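Local coordinates for 2-hydroxyisobutanoyl-CoA mutase large subunit (Aquincola tertiaricarbonis, PDB 4R3U), which forms, with a small cobalamin-binding subunit, the mutase that interconverts 2-hydroxyisobutyryl-CoA and (S)-3-hydroxybutyryl-CoA, at residues G152-T157 against E503-R508; M131-G136 against A551-I556; K312-R317 against V412-G417. All coordinates share one frame; numbering follows the deposited sequence.

Overall arrangement
Interactions 1 and 2 are neighbours, with centres about 11 Å apart. Both join the region that follows barrel strand 125-128 to C-terminal helices, 501-515 in interaction 1 and 553-564 in interaction 2. They also touch directly: Asp156 O lies 2.9 Å from Met553 N, and Ile155 N lies 3.1 Å from Thr133 OG1, both probable hydrogen bonds. Interaction 2 is the closer to the cofactor, since Met131 and Leu134 contact cobalamin. Interaction 3 lies on the opposite side of the chain's centre, its centre about 43 Å from that of interaction 1 and about 40 Å from that of interaction 2. The side chain of Asp414 there is about 13 Å from the bound 3-hydroxybutanoyl-CoA.

Interaction 1 of 3, residues G152-T157 against E503-R508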
ATOM      1  N   GLY A 152      11.883 -25.824   1.105  1.00 20.84           N
ATOM      2  CA  GLY A 152      13.099 -25.036   1.024  1.00 20.68           C
ATOM      3  C   GLY A 152      14.204 -25.837   0.373  1.00 25.86           C
ATOM      4  O   GLY A 152      13.964 -26.960  -0.074  1.00 26.12           O
ATOM      5  N   VAL A 153      15.421 -25.268   0.295  1.00 22.84           N
ATOM      6  CA  VAL A 153      16.547 -25.959  -0.320  1.00 22.80           C
ATOM      7  C   VAL A 153      17.058 -27.109   0.585  1.00 27.76           C
ATOM      8  O   VAL A 153      16.952 -27.024   1.812  1.00 27.89           O
ATOM      9  CB  VAL A 153      17.677 -24.980  -0.764  1.00 24.79           C
ATOM     10  CG1 VAL A 153      18.475 -24.445   0.417  1.00 24.85           C
ATOM     11  CG2 VAL A 153      18.617 -25.623  -1.777  1.00 25.08           C
ATOM     12  N   ALA A 154      17.624 -28.163  -0.032  1.00 22.81           N
ATOM     13  CA  ALA A 154      18.230 -29.276   0.674  1.00 21.82           C
ATOM     14  C   ALA A 154      19.729 -29.014   0.792  1.00 27.05           C
ATOM     15  O   ALA A 154      20.389 -28.751  -0.226  1.00 26.42           O
ATOM     16  CB  ALA A 154      17.990 -30.565  -0.087  1.00 22.69           C
ATOM     17  N   ILE A 155      20.257 -29.028   2.038  1.00 23.65           N
ATOM     18  CA  ILE A 155      21.684 -28.917   2.282  1.00 25.48           C
ATOM     19  C   ILE A 155      22.090 -30.096   3.183  1.00 33.70           C
ATOM     20  O   ILE A 155      21.613 -30.208   4.317  1.00 33.48           O
ATOM     21  CB  ILE A 155      22.222 -27.525   2.769  1.00 28.39           C
ATOM     22  CG1 ILE A 155      21.704 -26.338   1.902  1.00 27.06           C
ATOM     23  CG2 ILE A 155      23.788 -27.525   2.861  1.00 28.77           C
ATOM     24  CD1 ILE A 155      22.349 -26.143   0.508  1.00 32.84           C
ATOM     25  N   ASP A 156      22.940 -31.001   2.654  1.00 32.38           N
ATOM     26  CA  ASP A 156      23.423 -32.167   3.418  1.00 32.05           C
ATOM     27  C   ASP A 156      24.902 -32.058   3.605  1.00 34.91           C
ATOM     28  O   ASP A 156      25.404 -32.449   4.645  1.00 33.60           O
ATOM     29  CB  ASP A 156      23.095 -33.514   2.725  1.00 33.03           C
ATOM     30  CG  ASP A 156      21.621 -33.828   2.561  1.00 35.17           C
ATOM     31  OD1 ASP A 156      20.814 -33.267   3.301  1.00 38.60           O
ATOM     32  OD2 ASP A 156      21.282 -34.624   1.682  1.00 35.05           O
ATOM     33  N   THR A 157      25.588 -31.506   2.588  1.00 33.21           N
ATOM     34  CA  THR A 157      27.053 -31.388   2.443  1.00 33.25           C
ATOM     35  C   THR A 157      27.502 -29.959   2.008  1.00 34.15           C
ATOM     36  O   THR A 157      26.698 -29.156   1.527  1.00 31.38           O
ATOM     37  CB  THR A 157      27.522 -32.414   1.386  1.00 38.26           C
ATOM     38  OG1 THR A 157      26.968 -32.065   0.111  1.00 38.25           O
ATOM     39  CG2 THR A 157      27.124 -33.840   1.723  1.00 34.22           C
ATOM     40  N   GLU A 503      16.104 -37.939  -5.857  1.00 39.08           N
ATOM     41  CA  GLU A 503      17.079 -38.709  -6.624  1.00 40.30           C
ATOM     42  C   GLU A 503      18.390 -37.918  -6.840  1.00 42.28           C
ATOM     43  O   GLU A 503      19.471 -38.428  -6.539  1.00 41.54           O
ATOM     44  CB  GLU A 503      16.448 -39.136  -7.968  1.00 43.46           C
ATOM     45  CG  GLU A 503      17.312 -40.031  -8.856  1.00 62.13           C
ATOM     46  CD  GLU A 503      18.063 -39.307  -9.965  1.00105.44           C
ATOM     47  OE1 GLU A 503      17.445 -38.459 -10.652  1.00113.99           O
ATOM     48  OE2 GLU A 503      19.271 -39.596 -10.152  1.00101.70           O
ATOM     49  N   ARG A 504      18.267 -36.652  -7.317  1.00 38.70           N
ATOM     50  CA  ARG A 504      19.377 -35.744  -7.614  1.00 37.73           C
ATOM     51  C   ARG A 504      20.231 -35.415  -6.370  1.00 45.03           C
ATOM     52  O   ARG A 504      21.461 -35.460  -6.422  1.00 45.79           O
ATOM     53  CB  ARG A 504      18.850 -34.467  -8.272  1.00 30.14           C
ATOM     54  CG  ARG A 504      18.484 -34.633  -9.748  1.00 30.93           C
ATOM     55  CD  ARG A 504      18.300 -33.284 -10.477  1.00 29.32           C
ATOM     56  NE  ARG A 504      17.093 -32.565 -10.066  1.00 23.53           N
ATOM     57  CZ  ARG A 504      17.051 -31.505  -9.260  1.00 36.18           C
ATOM     58  NH1 ARG A 504      18.172 -30.965  -8.808  1.00 31.10           N
ATOM     59  NH2 ARG A 504      15.886 -30.960  -8.924  1.00 23.33           N
ATOM     60  N   GLN A 505      19.556 -35.114  -5.256  1.00 42.03           N
ATOM     61  CA  GLN A 505      20.151 -34.759  -3.973  1.00 40.73           C
ATOM     62  C   GLN A 505      20.876 -35.935  -3.315  1.00 43.03           C
ATOM     63  O   GLN A 505      22.031 -35.752  -2.922  1.00 43.50           O
ATOM     64  CB  GLN A 505      19.085 -34.128  -3.054  1.00 40.39           C
ATOM     65  CG  GLN A 505      19.567 -33.683  -1.689  1.00 46.03           C
ATOM     66  CD  GLN A 505      20.583 -32.576  -1.677  1.00 50.95           C
ATOM     67  OE1 GLN A 505      20.611 -31.689  -2.545  1.00 43.95           O
ATOM     68  NE2 GLN A 505      21.396 -32.582  -0.636  1.00 36.64           N
ATOM     69  N   ILE A 506      20.243 -37.131  -3.236  1.00 37.77           N
ATOM     70  CA  ILE A 506      20.859 -38.341  -2.646  1.00 38.08           C
ATOM     71  C   ILE A 506      22.137 -38.724  -3.411  1.00 42.53           C
ATOM     72  O   ILE A 506      23.163 -39.026  -2.791  1.00 42.11           O
ATOM     73  CB  ILE A 506      19.891 -39.550  -2.536  1.00 41.78           C
ATOM     74  CG1 ILE A 506      18.411 -39.181  -2.199  1.00 40.83           C
ATOM     75  CG2 ILE A 506      20.432 -40.678  -1.647  1.00 43.78           C
ATOM     76  CD1 ILE A 506      18.081 -38.646  -0.918  1.00 42.29           C
ATOM     77  N   SER A 507      22.079 -38.650  -4.758  1.00 39.64           N
ATOM     78  CA  SER A 507      23.188 -38.939  -5.668  1.00 39.56           C
ATOM     79  C   SER A 507      24.456 -38.233  -5.217  1.00 41.86           C
ATOM     80  O   SER A 507      25.499 -38.886  -5.117  1.00 43.89           O
ATOM     81  CB  SER A 507      22.836 -38.502  -7.084  1.00 43.95           C
ATOM     82  OG  SER A 507      21.793 -39.299  -7.613  1.00 60.32           O
ATOM     83  N   ARG A 508      24.356 -36.905  -4.925  1.00 34.91           N
ATOM     84  CA  ARG A 508      25.463 -36.068  -4.461  1.00 34.35           C
ATOM     85  C   ARG A 508      25.908 -36.420  -3.050  1.00 38.36           C
ATOM     86  O   ARG A 508      27.115 -36.515  -2.819  1.00 38.99           O
ATOM     87  CB  ARG A 508      25.109 -34.582  -4.559  1.00 33.02           C
ATOM     88  CG  ARG A 508      26.231 -33.635  -4.112  1.00 34.07           C
ATOM     89  CD  ARG A 508      26.246 -32.359  -4.902  1.00 36.86           C
ATOM     90  NE  ARG A 508      25.025 -31.599  -4.660  1.00 39.10           N
ATOM     91  CZ  ARG A 508      24.500 -30.736  -5.511  1.00 48.84           C
ATOM     92  NH1 ARG A 508      23.360 -30.120  -5.221  1.00 37.64           N
ATOM     93  NH2 ARG A 508      25.090 -30.501  -6.672  1.00 43.94           N
TER
HETATM   94  O   HOH W   1      21.534 -29.369  -2.763  1.00 29.85           O
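Gln505 reaches Asp156 by a chain that first extends and then turns. Its CG is anti to the backbone N (chi1 -179°), and a bend at chi2 (64°) swings the amide toward the loop. On the other side, CG of Asp156 lies beside its own backbone N (chi1 -63°), which places OD2 next to the incoming NE2. NE2 of Gln505 then donates to OD2 of Asp156 at 3.1 Å, with a nearly straight N-H line. The acceptor lies in the plane of the amide. The carboxylate is met quite differently, from above its plane, because the two flat groups stand almost perpendicular. CB of Ala154 sits over the amide face, 3.6 Å from Gln505 CD, and also touches CG.

A water ties the other end of the amide to the loop. It donates to Ala154 O at 2.9 Å and to OE1 of Gln505, where the contact is so short that its exact length is doubtful. It accepts from NH1 of Arg508, at the edge of the guanidinium and in its plane, at 3.2 Å. Thr157, at the N-cap, leads the loop into helix 158-164. Asp160 of that helix accepts from both Asp156 N and Gln505 NE2, and forms a salt bridge with Arg508. OD2 of Asp156 is further bonded to the hydroxyls of Ser139 and Thr509.

The contact thus pins the loop that follows helix 131-135 in the TIM-barrel part of the chain to helix 501-515. A neutral amide bridges the carboxylates of Asp156 and Asp160 through one nitrogen. Asp156 is probably stabilised as an anion by its several polar partners, and Arg508, which also pairs with Glu108, probably offsets part of the charge of Asp160.

Interaction 2 of 3, residues M131-G136 against A551-I556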
ATOM      1  N   MET A 131      12.584 -29.234   5.376  1.00 23.36           N
ATOM      2  CA  MET A 131      12.400 -29.844   6.679  1.00 23.94           C
ATOM      3  C   MET A 131      13.531 -30.754   7.091  1.00 27.44           C
ATOM      4  O   MET A 131      14.017 -30.558   8.201  1.00 27.97           O
ATOM      5  CB  MET A 131      11.031 -30.529   6.792  1.00 26.48           C
ATOM      6  CG  MET A 131       9.853 -29.581   6.699  1.00 28.25           C
ATOM      7  SD  MET A 131      10.072 -28.017   7.591  1.00 30.73           S
ATOM      8  CE  MET A 131      10.035 -28.506   9.279  1.00 27.14           C
ATOM      9  N   PRO A 132      14.029 -31.699   6.244  1.00 22.25           N
ATOM     10  CA  PRO A 132      15.173 -32.535   6.684  1.00 21.79           C
ATOM     11  C   PRO A 132      16.357 -31.699   7.203  1.00 29.06           C
ATOM     12  O   PRO A 132      16.831 -31.928   8.321  1.00 31.71           O
ATOM     13  CB  PRO A 132      15.526 -33.346   5.429  1.00 22.38           C
ATOM     14  CG  PRO A 132      14.239 -33.449   4.699  1.00 26.71           C
ATOM     15  CD  PRO A 132      13.545 -32.126   4.911  1.00 21.90           C
ATOM     16  N   THR A 133      16.763 -30.675   6.432  1.00 23.46           N
ATOM     17  CA  THR A 133      17.860 -29.756   6.737  1.00 23.20           C
ATOM     18  C   THR A 133      17.614 -28.976   8.033  1.00 26.78           C
ATOM     19  O   THR A 133      18.517 -28.854   8.863  1.00 27.10           O
ATOM     20  CB  THR A 133      18.129 -28.863   5.502  1.00 26.95           C
ATOM     21  OG1 THR A 133      18.387 -29.710   4.384  1.00 24.85           O
ATOM     22  CG2 THR A 133      19.284 -27.888   5.692  1.00 23.28           C
ATOM     23  N   LEU A 134      16.383 -28.457   8.197  1.00 23.27           N
ATOM     24  CA  LEU A 134      15.946 -27.701   9.380  1.00 21.97           C
ATOM     25  C   LEU A 134      15.973 -28.574  10.643  1.00 27.67           C
ATOM     26  O   LEU A 134      16.343 -28.103  11.726  1.00 28.08           O
ATOM     27  CB  LEU A 134      14.541 -27.131   9.154  1.00 20.23           C
ATOM     28  CG  LEU A 134      14.422 -25.941   8.161  1.00 22.12           C
ATOM     29  CD1 LEU A 134      12.950 -25.610   7.881  1.00 20.60           C
ATOM     30  CD2 LEU A 134      15.203 -24.712   8.637  1.00 20.29           C
ATOM     31  N   MET A 135      15.608 -29.852  10.475  1.00 23.70           N
ATOM     32  CA  MET A 135      15.503 -30.860  11.523  1.00 22.73           C
ATOM     33  C   MET A 135      16.796 -31.660  11.772  1.00 27.58           C
ATOM     34  O   MET A 135      16.824 -32.495  12.666  1.00 27.54           O
ATOM     35  CB  MET A 135      14.276 -31.772  11.259  1.00 23.89           C
ATOM     36  CG  MET A 135      12.951 -31.033  11.226  1.00 25.14           C
ATOM     37  SD  MET A 135      12.704 -29.854  12.576  1.00 28.43           S
ATOM     38  CE  MET A 135      12.205 -30.913  13.986  1.00 24.00           C
ATOM     39  N   GLY A 136      17.834 -31.387  10.990  1.00 25.70           N
ATOM     40  CA  GLY A 136      19.149 -32.004  11.141  1.00 27.31           C
ATOM     41  C   GLY A 136      19.376 -33.330  10.449  1.00 32.05           C
ATOM     42  O   GLY A 136      20.327 -34.044  10.777  1.00 33.48           O
ATOM     43  N   ALA A 551      32.065 -34.588   5.758  1.00 39.47           N
ATOM     44  CA  ALA A 551      31.017 -34.989   6.701  1.00 36.68           C
ATOM     45  C   ALA A 551      29.698 -34.350   6.282  1.00 36.93           C
ATOM     46  O   ALA A 551      29.662 -33.212   5.778  1.00 33.28           O
ATOM     47  CB  ALA A 551      31.369 -34.536   8.113  1.00 37.58           C
ATOM     48  N   THR A 552      28.613 -35.093   6.484  1.00 33.79           N
ATOM     49  CA  THR A 552      27.270 -34.601   6.198  1.00 31.14           C
ATOM     50  C   THR A 552      26.712 -34.034   7.490  1.00 36.18           C
ATOM     51  O   THR A 552      27.278 -34.280   8.559  1.00 37.98           O
ATOM     52  CB  THR A 552      26.378 -35.695   5.598  1.00 31.87           C
ATOM     53  OG1 THR A 552      26.113 -36.678   6.597  1.00 35.59           O
ATOM     54  CG2 THR A 552      26.976 -36.338   4.353  1.00 31.28           C
ATOM     55  N   MET A 553      25.612 -33.270   7.398  1.00 32.14           N
ATOM     56  CA  MET A 553      24.942 -32.705   8.561  1.00 31.25           C
ATOM     57  C   MET A 553      24.478 -33.847   9.497  1.00 39.03           C
ATOM     58  O   MET A 553      24.671 -33.763  10.709  1.00 40.28           O
ATOM     59  CB  MET A 553      23.744 -31.861   8.099  1.00 30.89           C
ATOM     60  CG  MET A 553      22.932 -31.316   9.243  1.00 31.49           C
ATOM     61  SD  MET A 553      21.402 -30.618   8.700  1.00 32.87           S
ATOM     62  CE  MET A 553      21.939 -29.075   8.132  1.00 29.17           C
ATOM     63  N   GLY A 554      23.888 -34.886   8.892  1.00 35.78           N
ATOM     64  CA  GLY A 554      23.430 -36.103   9.552  1.00 35.06           C
ATOM     65  C   GLY A 554      24.523 -36.804  10.325  1.00 36.35           C
ATOM     66  O   GLY A 554      24.283 -37.231  11.453  1.00 35.72           O
ATOM     67  N   ASP A 555      25.740 -36.895   9.750  1.00 33.63           N
ATOM     68  CA  ASP A 555      26.901 -37.520  10.428  1.00 35.74           C
ATOM     69  C   ASP A 555      27.163 -36.810  11.769  1.00 41.14           C
ATOM     70  O   ASP A 555      27.249 -37.468  12.809  1.00 42.52           O
ATOM     71  CB  ASP A 555      28.185 -37.428   9.567  1.00 38.29           C
ATOM     72  CG  ASP A 555      28.250 -38.236   8.286  1.00 47.82           C
ATOM     73  OD1 ASP A 555      27.705 -39.356   8.257  1.00 48.68           O
ATOM     74  OD2 ASP A 555      28.906 -37.780   7.337  1.00 55.88           O
ATOM     75  N   ILE A 556      27.239 -35.454  11.714  1.00 35.48           N
ATOM     76  CA  ILE A 556      27.481 -34.522  12.817  1.00 34.22           C
ATOM     77  C   ILE A 556      26.345 -34.557  13.834  1.00 38.41           C
ATOM     78  O   ILE A 556      26.612 -34.747  15.031  1.00 38.37           O
ATOM     79  CB  ILE A 556      27.819 -33.080  12.295  1.00 35.37           C
ATOM     80  CG1 ILE A 556      29.062 -33.104  11.339  1.00 35.50           C
ATOM     81  CG2 ILE A 556      28.060 -32.104  13.451  1.00 35.22           C
ATOM     82  CD1 ILE A 556      29.217 -31.881  10.413  1.00 33.62           C
TER
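Van der Waals contact of Met553 with Thr133 and Gly136 joins the short helix 131-135, which follows barrel strand 125-128, to the first turn of helix 553-564. No hydrogen bond crosses between the two segments. Met553 is extended as far as SD, with CG anti to the backbone N (chi1 176°), and bends only at chi3 to turn its methyl. SD sits 3.4 Å from Thr133 O and 3.6 Å from Gly136 CA. The methyl CE meets CG2 of Thr133 at 3.8 Å, the two side chains crossing at about a right angle. Met553 also packs on Ile185 and Leu186 of helix 183-196. The end of one helix and the start of the other carry standard motifs. Gly136 closes helix 131-135 in a Schellman motif, with a positive phi of 86°. Thr552 and Asp555 start the other helix with a capping box: Thr552 N donates to Asp555 OD2 at 2.8 Å, and Asp555 N to Thr552 OG1 at 3.2 Å. Cutting Met553 back to an alanine is likely to leave a gap beside Thr133 and Gly136. Elsewhere on helix 131-135, Met131 and Leu134 touch cobalamin, and Met131 and Pro132 pack on Leu26 of the small subunit.

Interaction 3 of 3, residues K312-R317 against V412-G417; sequences KFRALR and VIDPLG
Arg314 and Asp414 meet in a side-on salt bridge. NE of Arg314 donates to OD1 of Asp414 at 2.9 Å, and NH2 of Arg314 donates to OD2 of Asp414 at 2.8 Å. Both bonds are nearly straight, and each oxygen uses its syn lone pair. The guanidinium and carboxylate planes are only 8° apart, so the acid lies along the arginine's edge. The side chains approach from opposite directions. A bend at chi3 (89°) of Arg314 turns its guanidinium to present that edge. NH2 also passes 3.6 Å from Gly417 CA.

The acid belongs to a type I turn from Asp414 to Gly417, closed by Gly417 N donating to Asp414 O at 3.0 Å. Further out, Glu423 of helix 420-442 makes a second salt bridge with NH2 of Arg314, and Arg84 pairs with OD2 of Asp414. The turn also lies at the interface with the second large subunit, where Pro415 and Leu416 pack on Phe307 of that subunit.

Helix 306-327, which follows barrel strand 298-302, is thereby clamped to the loop before helix 420-442. The two bonds fix the rotation of both flat groups. Arginines and acids alternate from Arg84 through Asp414 and Arg314 to Glu423. The charges of the buried Arg314 and Asp414 are thus probably offset, with Arg84 and Glu423 extending the series at its two ends.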
ATOM      1  N   LYS A 312       5.708  -0.515  18.204  1.00 24.37           N
ATOM      2  CA  LYS A 312       6.345  -1.731  18.669  1.00 23.28           C
ATOM      3  C   LYS A 312       7.831  -1.734  18.308  1.00 26.44           C
ATOM      4  O   LYS A 312       8.654  -2.064  19.159  1.00 25.80           O
ATOM      5  CB  LYS A 312       5.619  -2.934  18.046  1.00 25.20           C
ATOM      6  CG  LYS A 312       6.064  -4.316  18.537  1.00 27.62           C
ATOM      7  CD  LYS A 312       5.680  -5.407  17.529  1.00 23.07           C
ATOM      8  CE  LYS A 312       6.673  -5.460  16.390  1.00 18.75           C
ATOM      9  NZ  LYS A 312       6.189  -6.312  15.277  1.00 18.31           N
ATOM     10  N   PHE A 313       8.181  -1.358  17.053  1.00 23.35           N
ATOM     11  CA  PHE A 313       9.570  -1.336  16.571  1.00 22.03           C
ATOM     12  C   PHE A 313      10.407  -0.304  17.325  1.00 29.91           C
ATOM     13  O   PHE A 313      11.546  -0.599  17.700  1.00 33.85           O
ATOM     14  CB  PHE A 313       9.617  -1.076  15.062  1.00 22.07           C
ATOM     15  CG  PHE A 313       8.941  -2.083  14.151  1.00 21.99           C
ATOM     16  CD1 PHE A 313       9.173  -3.449  14.300  1.00 24.35           C
ATOM     17  CD2 PHE A 313       8.144  -1.659  13.085  1.00 23.55           C
ATOM     18  CE1 PHE A 313       8.589  -4.376  13.424  1.00 23.70           C
ATOM     19  CE2 PHE A 313       7.532  -2.582  12.228  1.00 24.12           C
ATOM     20  CZ  PHE A 313       7.778  -3.929  12.387  1.00 22.53           C
ATOM     21  N   ARG A 314       9.835   0.896  17.570  1.00 25.62           N
ATOM     22  CA  ARG A 314      10.480   2.002  18.286  1.00 25.54           C
ATOM     23  C   ARG A 314      10.619   1.661  19.752  1.00 31.95           C
ATOM     24  O   ARG A 314      11.694   1.876  20.330  1.00 33.09           O
ATOM     25  CB  ARG A 314       9.721   3.322  18.062  1.00 22.68           C
ATOM     26  CG  ARG A 314       9.698   3.735  16.590  1.00 23.03           C
ATOM     27  CD  ARG A 314       8.693   4.829  16.298  1.00 26.94           C
ATOM     28  NE  ARG A 314       9.271   6.163  16.469  1.00 33.79           N
ATOM     29  CZ  ARG A 314       9.091   6.935  17.534  1.00 37.57           C
ATOM     30  NH1 ARG A 314       8.342   6.516  18.551  1.00 21.61           N
ATOM     31  NH2 ARG A 314       9.655   8.136  17.590  1.00 20.32           N
ATOM     32  N   ALA A 315       9.574   1.040  20.339  1.00 29.80           N
ATOM     33  CA  ALA A 315       9.600   0.558  21.735  1.00 30.16           C
ATOM     34  C   ALA A 315      10.675  -0.509  21.925  1.00 30.65           C
ATOM     35  O   ALA A 315      11.403  -0.454  22.897  1.00 32.11           O
ATOM     36  CB  ALA A 315       8.241   0.005  22.135  1.00 30.46           C
ATOM     37  N   LEU A 316      10.792  -1.459  20.989  1.00 25.47           N
ATOM     38  CA  LEU A 316      11.812  -2.522  21.032  1.00 25.12           C
ATOM     39  C   LEU A 316      13.211  -1.934  21.061  1.00 31.37           C
ATOM     40  O   LEU A 316      14.020  -2.349  21.882  1.00 33.36           O
ATOM     41  CB  LEU A 316      11.670  -3.459  19.812  1.00 23.57           C
ATOM     42  CG  LEU A 316      10.664  -4.582  19.969  1.00 25.36           C
ATOM     43  CD1 LEU A 316      10.194  -5.074  18.625  1.00 22.80           C
ATOM     44  CD2 LEU A 316      11.236  -5.703  20.817  1.00 26.67           C
ATOM     45  N   ARG A 317      13.493  -0.941  20.187  1.00 27.44           N
ATOM     46  CA  ARG A 317      14.794  -0.273  20.125  1.00 26.17           C
ATOM     47  C   ARG A 317      15.133   0.416  21.423  1.00 31.77           C
ATOM     48  O   ARG A 317      16.294   0.351  21.842  1.00 34.13           O
ATOM     49  CB  ARG A 317      14.853   0.723  18.967  1.00 23.73           C
ATOM     50  CG  ARG A 317      15.353   0.112  17.664  1.00 20.87           C
ATOM     51  CD  ARG A 317      15.899   1.152  16.699  1.00 18.23           C
ATOM     52  NE  ARG A 317      14.857   2.103  16.307  1.00 30.88           N
ATOM     53  CZ  ARG A 317      14.076   1.975  15.240  1.00 38.21           C
ATOM     54  NH1 ARG A 317      14.263   0.976  14.388  1.00 28.80           N
ATOM     55  NH2 ARG A 317      13.127   2.863  14.997  1.00 24.26           N
ATOM     56  N   VAL A 412      13.384  11.455   5.167  1.00 25.38           N
ATOM     57  CA  VAL A 412      13.300  12.075   6.488  1.00 24.86           C
ATOM     58  C   VAL A 412      13.355  10.936   7.484  1.00 31.25           C
ATOM     59  O   VAL A 412      12.592   9.979   7.338  1.00 32.82           O
ATOM     60  CB  VAL A 412      12.055  13.005   6.669  1.00 26.56           C
ATOM     61  CG1 VAL A 412      11.910  13.490   8.111  1.00 26.73           C
ATOM     62  CG2 VAL A 412      12.127  14.199   5.725  1.00 25.99           C
ATOM     63  N   ILE A 413      14.294  11.000   8.453  1.00 28.19           N
ATOM     64  CA  ILE A 413      14.469   9.939   9.455  1.00 27.90           C
ATOM     65  C   ILE A 413      13.405  10.017  10.548  1.00 33.49           C
ATOM     66  O   ILE A 413      13.142  11.106  11.087  1.00 34.63           O
ATOM     67  CB  ILE A 413      15.921   9.834  10.020  1.00 31.79           C
ATOM     68  CG1 ILE A 413      16.943   9.736   8.881  1.00 32.17           C
ATOM     69  CG2 ILE A 413      16.065   8.613  10.959  1.00 31.33           C
ATOM     70  CD1 ILE A 413      18.241  10.151   9.230  1.00 36.55           C
ATOM     71  N   ASP A 414      12.820   8.836  10.891  1.00 28.56           N
ATOM     72  CA  ASP A 414      11.755   8.656  11.891  1.00 26.80           C
ATOM     73  C   ASP A 414      10.679   9.750  11.688  1.00 30.78           C
ATOM     74  O   ASP A 414      10.513  10.641  12.542  1.00 30.14           O
ATOM     75  CB  ASP A 414      12.330   8.631  13.327  1.00 27.21           C
ATOM     76  CG  ASP A 414      11.335   8.127  14.346  1.00 33.63           C
ATOM     77  OD1 ASP A 414      10.837   6.997  14.183  1.00 34.01           O
ATOM     78  OD2 ASP A 414      11.016   8.878  15.274  1.00 40.71           O
ATOM     79  N   PRO A 415      10.012   9.750  10.496  1.00 28.05           N
ATOM     80  CA  PRO A 415       9.036  10.820  10.190  1.00 27.13           C
ATOM     81  C   PRO A 415       7.860  10.874  11.150  1.00 30.39           C
ATOM     82  O   PRO A 415       7.291  11.943  11.342  1.00 30.38           O
ATOM     83  CB  PRO A 415       8.613  10.503   8.757  1.00 27.09           C
ATOM     84  CG  PRO A 415       8.912   9.065   8.573  1.00 29.41           C
ATOM     85  CD  PRO A 415      10.112   8.795   9.368  1.00 26.89           C
ATOM     86  N   LEU A 416       7.539   9.726  11.790  1.00 26.94           N
ATOM     87  CA  LEU A 416       6.457   9.623  12.762  1.00 26.85           C
ATOM     88  C   LEU A 416       6.869  10.120  14.148  1.00 31.52           C
ATOM     89  O   LEU A 416       6.018  10.202  15.035  1.00 33.51           O
ATOM     90  CB  LEU A 416       5.857   8.199  12.827  1.00 25.93           C
ATOM     91  CG  LEU A 416       5.271   7.583  11.544  1.00 29.04           C
ATOM     92  CD1 LEU A 416       4.347   6.419  11.875  1.00 28.13           C
ATOM     93  CD2 LEU A 416       4.506   8.581  10.748  1.00 29.54           C
ATOM     94  N   GLY A 417       8.146  10.463  14.326  1.00 25.74           N
ATOM     95  CA  GLY A 417       8.643  10.979  15.596  1.00 25.70           C
ATOM     96  C   GLY A 417       7.886  12.213  16.013  1.00 29.85           C
ATOM     97  O   GLY A 417       7.661  13.107  15.197  1.00 30.97           O
TER